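Local coordinates for protein HTH-type transcriptional activator AmpR (Citrobacter freundii, PDB 3KOS) that regulates transcription of the AmpC beta-lactamase gene as a LysR-family factor, seen here as its effector-binding domain, at residues S84-P89 and A155-F160. Sequence-based numbering, arbitrary orientation.
Sequences SPLCSP and APVRMF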
ATOM      1  N   SER A  84       3.359  10.270 -14.572  1.00 10.51           N
ATOM      2  CA  SER A  84       2.446  10.588 -15.653  1.00  9.64           C
ATOM      3  C   SER A  84       1.068  10.040 -15.278  1.00 11.18           C
ATOM      4  O   SER A  84       0.963   9.162 -14.418  1.00  9.90           O
ATOM      5  CB  SER A  84       2.968   9.950 -16.947  1.00 12.91           C
ATOM      6  OG  SER A  84       2.326  10.477 -18.092  1.00 16.54           O
ATOM      7  N   PRO A  85       0.001  10.571 -15.895  1.00  9.68           N
ATOM      8  CA  PRO A  85      -1.328  10.032 -15.608  1.00  9.93           C
ATOM      9  C   PRO A  85      -1.423   8.556 -15.974  1.00 11.02           C
ATOM     10  O   PRO A  85      -0.814   8.125 -16.950  1.00  9.33           O
ATOM     11  CB  PRO A  85      -2.240  10.863 -16.508  1.00 11.23           C
ATOM     12  CG  PRO A  85      -1.551  12.194 -16.578  1.00 10.10           C
ATOM     13  CD  PRO A  85      -0.068  11.862 -16.615  1.00 11.00           C
ATOM     14  N   LEU A  86      -2.170   7.806 -15.174  1.00 10.67           N
ATOM     15  CA  LEU A  86      -2.354   6.375 -15.383  1.00 11.15           C
ATOM     16  C   LEU A  86      -3.790   6.045 -15.048  1.00 10.28           C
ATOM     17  O   LEU A  86      -4.289   6.478 -14.018  1.00  8.59           O
ATOM     18  CB  LEU A  86      -1.437   5.584 -14.447  1.00  8.47           C
ATOM     19  CG  LEU A  86       0.064   5.728 -14.688  1.00  8.77           C
ATOM     20  CD1 LEU A  86       0.834   5.175 -13.496  1.00 10.61           C
ATOM     21  CD2 LEU A  86       0.476   5.017 -15.978  1.00 11.19           C
ATOM     22  N   CYS A  87      -4.460   5.271 -15.903  1.00 10.59           N
ATOM     23  CA  CYS A  87      -5.863   4.976 -15.665  1.00 10.57           C
ATOM     24  C   CYS A  87      -6.267   3.646 -16.300  1.00 12.38           C
ATOM     25  O   CYS A  87      -5.491   3.037 -17.042  1.00 13.49           O
ATOM     26  CB  CYS A  87      -6.753   6.114 -16.181  1.00 15.53           C
ATOM     27  SG  CYS A  87      -6.648   6.305 -17.978  1.00 14.97           S
ATOM     28  N   SER A  88      -7.472   3.185 -15.979  1.00 12.91           N
ATOM     29  CA  SER A  88      -7.955   1.933 -16.543  1.00 15.59           C
ATOM     30  C   SER A  88      -8.175   2.109 -18.036  1.00 18.26           C
ATOM     31  O   SER A  88      -8.410   3.226 -18.501  1.00 14.91           O
ATOM     32  CB  SER A  88      -9.259   1.508 -15.881  1.00 16.02           C
ATOM     33  OG  SER A  88     -10.295   2.439 -16.149  1.00 19.19           O
ATOM     34  N   PRO A  89      -8.104   1.005 -18.793  1.00 16.02           N
ATOM     35  CA  PRO A  89      -8.393   1.076 -20.226  1.00 21.01           C
ATOM     36  C   PRO A  89      -9.773   1.676 -20.480  1.00 19.49           C
ATOM     37  O   PRO A  89      -9.964   2.390 -21.467  1.00 22.02           O
ATOM     38  CB  PRO A  89      -8.341  -0.393 -20.665  1.00 21.43           C
ATOM     39  CG  PRO A  89      -7.424  -1.048 -19.676  1.00 21.22           C
ATOM     40  CD  PRO A  89      -7.732  -0.361 -18.368  1.00 18.17           C
ATOM     41  N   ALA A 155       1.470   8.855 -11.019  1.00 11.05           N
ATOM     42  CA  ALA A 155       2.429   8.081 -10.245  1.00 12.41           C
ATOM     43  C   ALA A 155       3.665   7.745 -11.070  1.00 11.02           C
ATOM     44  O   ALA A 155       3.669   7.936 -12.289  1.00 10.97           O
ATOM     45  CB  ALA A 155       1.765   6.796  -9.721  1.00  9.95           C
ATOM     46  N   PRO A 156       4.725   7.251 -10.412  1.00 10.93           N
ATOM     47  CA  PRO A 156       5.945   6.903 -11.154  1.00  9.58           C
ATOM     48  C   PRO A 156       5.713   5.730 -12.102  1.00  9.92           C
ATOM     49  O   PRO A 156       5.531   4.593 -11.665  1.00 10.16           O
ATOM     50  CB  PRO A 156       6.926   6.508 -10.053  1.00 11.71           C
ATOM     51  CG  PRO A 156       6.477   7.292  -8.859  1.00 10.44           C
ATOM     52  CD  PRO A 156       4.952   7.239  -8.954  1.00 12.27           C
ATOM     53  N   VAL A 157       5.741   6.005 -13.396  1.00  9.48           N
ATOM     54  CA  VAL A 157       5.306   5.016 -14.373  1.00 10.63           C
ATOM     55  C   VAL A 157       6.171   3.753 -14.353  1.00 11.79           C
ATOM     56  O   VAL A 157       5.656   2.649 -14.535  1.00 11.90           O
ATOM     57  CB  VAL A 157       5.265   5.603 -15.806  1.00 13.46           C
ATOM     58  CG1 VAL A 157       4.399   6.853 -15.842  1.00 14.69           C
ATOM     59  CG2 VAL A 157       6.647   5.933 -16.292  1.00 20.43           C
ATOM     60  N   ARG A 158       7.472   3.918 -14.146  1.00 10.34           N
ATOM     61  CA  ARG A 158       8.390   2.779 -14.178  1.00 11.22           C
ATOM     62  C   ARG A 158       8.188   1.814 -13.002  1.00 12.60           C
ATOM     63  O   ARG A 158       8.741   0.707 -13.000  1.00 12.44           O
ATOM     64  CB  ARG A 158       9.852   3.240 -14.243  1.00 12.48           C
HETATM   65  N   MSE A 159       7.425   2.233 -11.995  1.00  9.57           N
HETATM   66  CA  MSE A 159       7.136   1.345 -10.867  1.00 10.69           C
HETATM   67  C   MSE A 159       5.906   0.485 -11.133  1.00 11.61           C
HETATM   68  O   MSE A 159       5.554  -0.374 -10.311  1.00  9.64           O
HETATM   69  CB  MSE A 159       6.963   2.144  -9.570  1.00 11.33           C
HETATM   70  CG  MSE A 159       8.221   2.868  -9.125  1.00  9.52           C
HETATM   71 SE   MSE A 159       9.629   1.568  -8.632  1.00 21.82          SE
HETATM   72  CE  MSE A 159      11.104   2.276  -9.728  1.00 14.26           C
ATOM     73  N   PHE A 160       5.254   0.705 -12.279  1.00 10.70           N
ATOM     74  CA  PHE A 160       4.012  -0.002 -12.586  1.00  9.10           C
ATOM     75  C   PHE A 160       4.038  -0.700 -13.941  1.00 10.42           C
ATOM     76  O   PHE A 160       3.010  -0.940 -14.555  1.00  9.61           O
ATOM     77  CB  PHE A 160       2.800   0.926 -12.396  1.00  9.16           C
ATOM     78  CG  PHE A 160       2.634   1.354 -10.966  1.00  8.33           C
ATOM     79  CD1 PHE A 160       2.117   0.466 -10.031  1.00  9.38           C
ATOM     80  CD2 PHE A 160       3.076   2.597 -10.538  1.00 10.18           C
ATOM     81  CE1 PHE A 160       2.009   0.822  -8.690  1.00 10.94           C
ATOM     82  CE2 PHE A 160       2.961   2.967  -9.195  1.00 10.33           C
ATOM     83  CZ  PHE A 160       2.429   2.082  -8.276  1.00  9.95           C
TER
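S84 and A155 form a hydrogen-bonded antiparallel pair, a worked example of a strand pairing that carries on past the end of strand 153-156, where V157 still bonds to the backbone of L82. S84 N donates to A155 O at 3.3 Å, whereas the return bond from A155 N to S84 O is weak, at 3.5 Å. The tight spot lies beside this pair. V157 begins a 3-10 turn, and its CG1, anti to the carbonyl carbon (chi1 -55°), comes to 3.6 Å from S84 CB. OG of S84 is anti to its own backbone N (chi1 -166°) and bonds to T175 O instead of crossing to the other strand.

L86 packs more loosely, spreading its two methyls over both partners: CD1 lies 4.2 Å from A155 CB, and CD2 is 4.3 Å from V157 CG1. S84, L86 and A155 are buried, with helix 139-147 packing on A155, but V157 is partly exposed to solvent. A MES molecule, probably from the crystallisation liquor, lies about 5 Å from the A155 side chain. The 3-10 turn is closed by M159 N bonding to P156 O at 3.0 Å. Strand 153-156 is an outermost strand of the mixed sheet within this chain, paired to strand 73-86 in the periplasmic-binding-protein-like fold of LysR effector domains.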